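Local coordinates for protein nucleoporin NUP82 (Chaetomium thermophilum, PDB 5CWW) that probably serves as a structural component of the nuclear pore complex, here represented by its N-terminal beta-propeller part, and may help dock nuclear transport factors, at residues 176-181 / 188-193; 198-203 / 216-221. All blocks are in the same frame, centred on the assembly; numbering follows the deposited sequence.

Interaction 1. Residues 176-181 / 188-193; sequences VSAVWH and HALVTV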
loop_
_atom_site.group_PDB
_atom_site.type_symbol
_atom_site.label_atom_id
_atom_site.label_comp_id
_atom_site.label_asym_id
_atom_site.label_seq_id
_atom_site.Cartn_x
_atom_site.Cartn_y
_atom_site.Cartn_z
ATOM N N VAL B 176 6.720 -5.109 0.040
ATOM C CA VAL B 176 6.520 -4.015 0.981
ATOM C C VAL B 176 5.306 -4.247 1.870
ATOM O O VAL B 176 5.359 -4.022 3.081
ATOM C CB VAL B 176 6.362 -2.683 0.223
ATOM C CG1 VAL B 176 5.945 -1.571 1.150
ATOM C CG2 VAL B 176 7.668 -2.323 -0.472
ATOM N N SER B 177 4.212 -4.697 1.267
ATOM C CA SER B 177 2.991 -4.958 2.010
ATOM C C SER B 177 2.337 -6.255 1.570
ATOM O O SER B 177 2.373 -6.623 0.393
ATOM C CB SER B 177 1.998 -3.807 1.844
ATOM O OG SER B 177 2.573 -2.579 2.249
ATOM N N ALA B 178 1.753 -6.941 2.544
ATOM C CA ALA B 178 0.887 -8.077 2.295
ATOM C C ALA B 178 -0.364 -7.893 3.132
ATOM O O ALA B 178 -0.294 -7.874 4.362
ATOM C CB ALA B 178 1.585 -9.382 2.640
ATOM N N VAL B 179 -1.503 -7.736 2.467
ATOM C CA VAL B 179 -2.765 -7.507 3.156
ATOM C C VAL B 179 -3.847 -8.391 2.564
ATOM O O VAL B 179 -3.963 -8.525 1.348
ATOM C CB VAL B 179 -3.201 -6.025 3.077
ATOM C CG1 VAL B 179 -2.256 -5.153 3.891
ATOM C CG2 VAL B 179 -3.256 -5.548 1.629
ATOM N N TRP B 180 -4.631 -9.009 3.437
ATOM C CA TRP B 180 -5.688 -9.910 3.009
ATOM C C TRP B 180 -6.886 -9.087 2.556
ATOM O O TRP B 180 -7.209 -8.066 3.163
ATOM C CB TRP B 180 -6.069 -10.866 4.143
ATOM C CG TRP B 180 -4.920 -11.735 4.576
ATOM C CD1 TRP B 180 -3.979 -11.440 5.525
ATOM C CD2 TRP B 180 -4.580 -13.032 4.066
ATOM N NE1 TRP B 180 -3.080 -12.475 5.638
ATOM C CE2 TRP B 180 -3.427 -13.463 4.755
ATOM C CE3 TRP B 180 -5.139 -13.869 3.098
ATOM C CZ2 TRP B 180 -2.827 -14.696 4.504
ATOM C CZ3 TRP B 180 -4.539 -15.094 2.849
ATOM C CH2 TRP B 180 -3.396 -15.494 3.550
ATOM N N HIS B 181 -7.538 -9.518 1.482
ATOM C CA HIS B 181 -8.664 -8.760 0.953
ATOM C C HIS B 181 -9.877 -8.902 1.878
ATOM O O HIS B 181 -10.260 -10.018 2.216
ATOM C CB HIS B 181 -9.022 -9.220 -0.460
ATOM C CG HIS B 181 -9.805 -8.207 -1.235
ATOM N ND1 HIS B 181 -11.082 -7.826 -0.882
ATOM C CD2 HIS B 181 -9.485 -7.477 -2.329
ATOM C CE1 HIS B 181 -11.518 -6.915 -1.733
ATOM N NE2 HIS B 181 -10.570 -6.687 -2.622
ATOM N N HIS B 188 -9.134 -16.019 2.137
ATOM C CA HIS B 188 -7.953 -16.644 1.540
ATOM C C HIS B 188 -7.434 -15.888 0.318
ATOM O O HIS B 188 -6.561 -16.383 -0.397
ATOM C CB HIS B 188 -8.271 -18.093 1.160
ATOM C CG HIS B 188 -8.448 -19.001 2.339
ATOM N ND1 HIS B 188 -9.021 -20.249 2.238
ATOM C CD2 HIS B 188 -8.119 -18.843 3.643
ATOM C CE1 HIS B 188 -9.042 -20.821 3.428
ATOM N NE2 HIS B 188 -8.499 -19.988 4.299
ATOM N N ALA B 189 -7.963 -14.691 0.085
ATOM C CA ALA B 189 -7.463 -13.826 -0.977
ATOM C C ALA B 189 -6.458 -12.832 -0.406
ATOM O O ALA B 189 -6.780 -12.060 0.500
ATOM C CB ALA B 189 -8.603 -13.100 -1.656
ATOM N N LEU B 190 -5.241 -12.862 -0.942
ATOM C CA LEU B 190 -4.145 -12.028 -0.457
ATOM C C LEU B 190 -3.671 -11.041 -1.516
ATOM O O LEU B 190 -3.577 -11.380 -2.696
ATOM C CB LEU B 190 -2.971 -12.902 -0.012
ATOM C CG LEU B 190 -1.740 -12.168 0.529
ATOM C CD1 LEU B 190 -2.057 -11.458 1.836
ATOM C CD2 LEU B 190 -0.582 -13.136 0.712
ATOM N N VAL B 191 -3.374 -9.821 -1.082
ATOM C CA VAL B 191 -2.807 -8.798 -1.951
ATOM C C VAL B 191 -1.383 -8.496 -1.508
ATOM O O VAL B 191 -1.154 -8.149 -0.350
ATOM C CB VAL B 191 -3.631 -7.492 -1.934
ATOM C CG1 VAL B 191 -2.984 -6.436 -2.825
ATOM C CG2 VAL B 191 -5.057 -7.756 -2.381
ATOM N N THR B 192 -0.435 -8.628 -2.433
ATOM C CA THR B 192 0.945 -8.239 -2.174
ATOM C C THR B 192 1.297 -7.019 -3.017
ATOM O O THR B 192 0.787 -6.846 -4.125
ATOM C CB THR B 192 1.937 -9.385 -2.476
ATOM O OG1 THR B 192 1.862 -9.756 -3.861
ATOM C CG2 THR B 192 1.632 -10.600 -1.606
ATOM N N VAL B 193 2.155 -6.166 -2.471
ATOM C CA VAL B 193 2.610 -4.970 -3.162
ATOM C C VAL B 193 4.120 -4.853 -3.005
ATOM O O VAL B 193 4.654 -5.003 -1.902
ATOM C CB VAL B 193 1.926 -3.693 -2.618
ATOM C CG1 VAL B 193 2.281 -2.488 -3.475
ATOM C CG2 VAL B 193 0.416 -3.874 -2.564
HETATM O O HOH W 1 -8.959 -12.484 1.953
#

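Interaction 2. Residues 198-203 / 216-221; sequences IVRVWE and TLAIDL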
loop_
_atom_site.group_PDB
_atom_site.type_symbol
_atom_site.label_atom_id
_atom_site.label_comp_id
_atom_site.label_asym_id
_atom_site.label_seq_id
_atom_site.Cartn_x
_atom_site.Cartn_y
_atom_site.Cartn_z
ATOM N N ILE B 198 3.983 -2.918 -8.055
ATOM C CA ILE B 198 3.209 -3.958 -8.714
ATOM C C ILE B 198 2.254 -4.583 -7.704
ATOM O O ILE B 198 2.676 -5.087 -6.664
ATOM C CB ILE B 198 4.111 -5.035 -9.335
ATOM C CG1 ILE B 198 5.013 -4.401 -10.401
ATOM C CG2 ILE B 198 3.267 -6.133 -9.963
ATOM C CD1 ILE B 198 6.178 -5.254 -10.790
ATOM N N VAL B 199 0.965 -4.534 -8.023
ATOM C CA VAL B 199 -0.080 -5.064 -7.158
ATOM C C VAL B 199 -0.490 -6.439 -7.659
ATOM O O VAL B 199 -0.834 -6.603 -8.831
ATOM C CB VAL B 199 -1.310 -4.131 -7.113
ATOM C CG1 VAL B 199 -2.403 -4.711 -6.219
ATOM C CG2 VAL B 199 -0.907 -2.746 -6.626
ATOM N N ARG B 200 -0.441 -7.425 -6.772
ATOM C CA ARG B 200 -0.770 -8.797 -7.137
ATOM C C ARG B 200 -1.795 -9.404 -6.191
ATOM O O ARG B 200 -1.601 -9.430 -4.975
ATOM C CB ARG B 200 0.497 -9.654 -7.165
ATOM C CG ARG B 200 1.283 -9.525 -8.462
ATOM C CD ARG B 200 2.533 -10.384 -8.441
ATOM N NE ARG B 200 3.674 -9.659 -7.890
ATOM C CZ ARG B 200 4.670 -9.139 -8.602
ATOM N NH1 ARG B 200 4.705 -9.262 -9.920
ATOM N NH2 ARG B 200 5.650 -8.498 -7.982
ATOM N N VAL B 201 -2.896 -9.870 -6.773
ATOM C CA VAL B 201 -3.953 -10.543 -6.032
ATOM C C VAL B 201 -3.791 -12.061 -6.143
ATOM O O VAL B 201 -3.812 -12.616 -7.246
ATOM C CB VAL B 201 -5.345 -10.136 -6.552
ATOM C CG1 VAL B 201 -6.444 -10.809 -5.730
ATOM C CG2 VAL B 201 -5.506 -8.612 -6.527
ATOM N N TRP B 202 -3.627 -12.724 -5.002
ATOM C CA TRP B 202 -3.514 -14.181 -4.946
ATOM C C TRP B 202 -4.746 -14.762 -4.270
ATOM O O TRP B 202 -5.107 -14.336 -3.173
ATOM C CB TRP B 202 -2.261 -14.610 -4.180
ATOM C CG TRP B 202 -1.030 -13.821 -4.505
ATOM C CD1 TRP B 202 -0.719 -12.566 -4.062
ATOM C CD2 TRP B 202 0.070 -14.240 -5.322
ATOM N NE1 TRP B 202 0.500 -12.177 -4.560
ATOM C CE2 TRP B 202 1.006 -13.187 -5.337
ATOM C CE3 TRP B 202 0.352 -15.404 -6.046
ATOM C CZ2 TRP B 202 2.202 -13.262 -6.048
ATOM C CZ3 TRP B 202 1.541 -15.474 -6.751
ATOM C CH2 TRP B 202 2.450 -14.411 -6.746
ATOM N N GLU B 203 -5.383 -15.732 -4.919
ATOM C CA GLU B 203 -6.561 -16.388 -4.356
ATOM C C GLU B 203 -6.236 -17.836 -4.014
ATOM O O GLU B 203 -6.260 -18.717 -4.874
ATOM C CB GLU B 203 -7.729 -16.302 -5.335
ATOM C CG GLU B 203 -8.165 -14.862 -5.601
ATOM C CD GLU B 203 -9.289 -14.756 -6.608
ATOM O OE1 GLU B 203 -10.336 -15.405 -6.410
ATOM O OE2 GLU B 203 -9.118 -14.023 -7.605
ATOM N N THR B 216 -3.873 -14.266 -9.573
ATOM C CA THR B 216 -5.026 -14.196 -10.461
ATOM C C THR B 216 -5.041 -12.853 -11.188
ATOM O O THR B 216 -5.569 -12.738 -12.294
ATOM C CB THR B 216 -6.342 -14.380 -9.688
ATOM O OG1 THR B 216 -6.466 -13.351 -8.697
ATOM C CG2 THR B 216 -6.381 -15.742 -9.009
ATOM N N LEU B 217 -4.465 -11.840 -10.546
ATOM C CA LEU B 217 -4.409 -10.492 -11.104
ATOM C C LEU B 217 -3.069 -9.849 -10.771
ATOM O O LEU B 217 -2.577 -9.972 -9.649
ATOM C CB LEU B 217 -5.554 -9.632 -10.561
ATOM C CG LEU B 217 -5.728 -8.234 -11.159
ATOM C CD1 LEU B 217 -6.112 -8.311 -12.631
ATOM C CD2 LEU B 217 -6.771 -7.447 -10.375
ATOM N N ALA B 218 -2.481 -9.175 -11.753
ATOM C CA ALA B 218 -1.200 -8.504 -11.576
ATOM C C ALA B 218 -1.243 -7.161 -12.283
ATOM O O ALA B 218 -1.442 -7.099 -13.495
ATOM C CB ALA B 218 -0.062 -9.355 -12.110
ATOM N N ILE B 219 -1.050 -6.090 -11.518
ATOM C CA ILE B 219 -1.179 -4.734 -12.038
ATOM C C ILE B 219 0.105 -3.946 -11.824
ATOM O O ILE B 219 0.555 -3.778 -10.691
ATOM C CB ILE B 219 -2.340 -3.972 -11.360
ATOM C CG1 ILE B 219 -3.644 -4.768 -11.468
ATOM C CG2 ILE B 219 -2.508 -2.587 -11.986
ATOM C CD1 ILE B 219 -4.746 -4.256 -10.563
ATOM N N ASP B 220 0.680 -3.449 -12.913
ATOM C CA ASP B 220 1.804 -2.527 -12.832
ATOM C C ASP B 220 1.266 -1.102 -12.776
ATOM O O ASP B 220 0.859 -0.541 -13.794
ATOM C CB ASP B 220 2.738 -2.708 -14.030
ATOM C CG ASP B 220 4.050 -1.958 -13.872
ATOM O OD1 ASP B 220 4.143 -1.070 -12.995
ATOM O OD2 ASP B 220 4.993 -2.256 -14.636
ATOM N N LEU B 221 1.262 -0.523 -11.579
ATOM C CA LEU B 221 0.740 0.826 -11.376
ATOM C C LEU B 221 1.472 1.873 -12.217
ATOM O O LEU B 221 0.898 2.906 -12.561
ATOM C CB LEU B 221 0.814 1.205 -9.896
ATOM C CG LEU B 221 0.068 0.272 -8.936
ATOM C CD1 LEU B 221 0.170 0.778 -7.505
ATOM C CD2 LEU B 221 -1.385 0.108 -9.336
#

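Interaction 1. Residues 176-181 / 188-193
Leu190 lays its CD1 methyl over one face of the Trp180 indole, 3.8 Å from the centroid of the five-membered ring and 12° off its normal, a CH-pi contact. Leu190 CB also lies near CE3 and CZ3, while the backbone C of His188 lies at the ring edge, in plane. Trp180 and Leu190 form a non-hydrogen-bonded antiparallel pair. Beyond them, Val179 and Val191 exchange two backbone bonds, Val179 N to Val191 O (2.9 Å) and Val191 N to Val179 O (2.8 Å), and His181 N donates to Ala189 O at 2.8 Å. A water also donates to Ala189 O (2.7 Å) and bridges it to His181 O. At the other end Val193 O accepts from Val176 N (2.8 Å) and Ser177 N (3.2 Å), the signature of a classic beta bulge. Trp180 NE1 is anchored outside the hairpin on Val121 O, and Phe128 and Ala130 of strand 128-132 touch the indole. An alanine at Trp180 would probably open a gap beside Leu190 CD1 and leave Val121 O without its indole donor. The indole is thus doubly secured, by an apolar face contact inside the hairpin and a polar tie to the neighbouring sheet.

Interaction 2. Residues 198-203 / 216-221
Val201 O is approached by three groups of the facing segment 216-221. Thr216 N donates to it at 2.9 Å, nearly along the C=O axis, although the N-H is bent (138°); Leu217 N adds a straighter but weak bond of 3.5 Å, and Thr216 OG1 lies 3.1 Å away. That hydroxyl is also 2.9 Å from Glu203 OE2. The position of OG1 follows from chi1 of Thr216, 60°, which sets it between the backbone N and the carbonyl carbon. Glu203, extended beyond CG, crosses the threonine side chain at about a right angle and rests its CG and CD against Thr216 CG2; its OE2 accepts a hydrogen bond from Gln290 N. Two residues, Thr216 and Leu217, therefore face Val201, which defines a classic beta bulge.

Past the bulge the antiparallel pairing is regular, with Ile219 N to Val199 O at 2.7 Å and Val199 N to Ile219 O at 2.8 Å. On the face carrying Val199 and Val201, Val199 CG2 meets Leu221 CD1 at 3.8 Å and Val201 CB packs on Leu217 CB. On the face carrying Arg200, the aliphatic CG of that residue touches Ala218 CB at 3.9 Å, while Ile198 CG2 sits above one face of the guanidinium, offset toward its rim.

Asp220 is the N-cap of helix 221-225, and its carboxylate also forms salt bridges with Lys222 and Lys223. This pairing of the third and outermost fourth strands of a four-stranded antiparallel sheet is typical of a beta-propeller blade.

Interactions 1 and 2 lie in series along the chain, their centres about 9 Å apart, and share one sheet: strands 189-194 and 198-203 are neighbours, so the two contacts form the outer pairings of the four-stranded blade. The inner seam joins them through Leu190 O and Trp202 N, 2.7 Å apart, a probable hydrogen bond. A second probable bond links side chains, Thr192 OG1 and Trp202 NE1 at 2.9 Å; His168 NE2 is also hydrogen-bonded to this hydroxyl. Apolar packing continues where Val191 CG1 meets Val199 CG1 at 3.9 Å. Interaction 1 lies nearer the chain centre, about 8 Å against 16 Å from centre to centre.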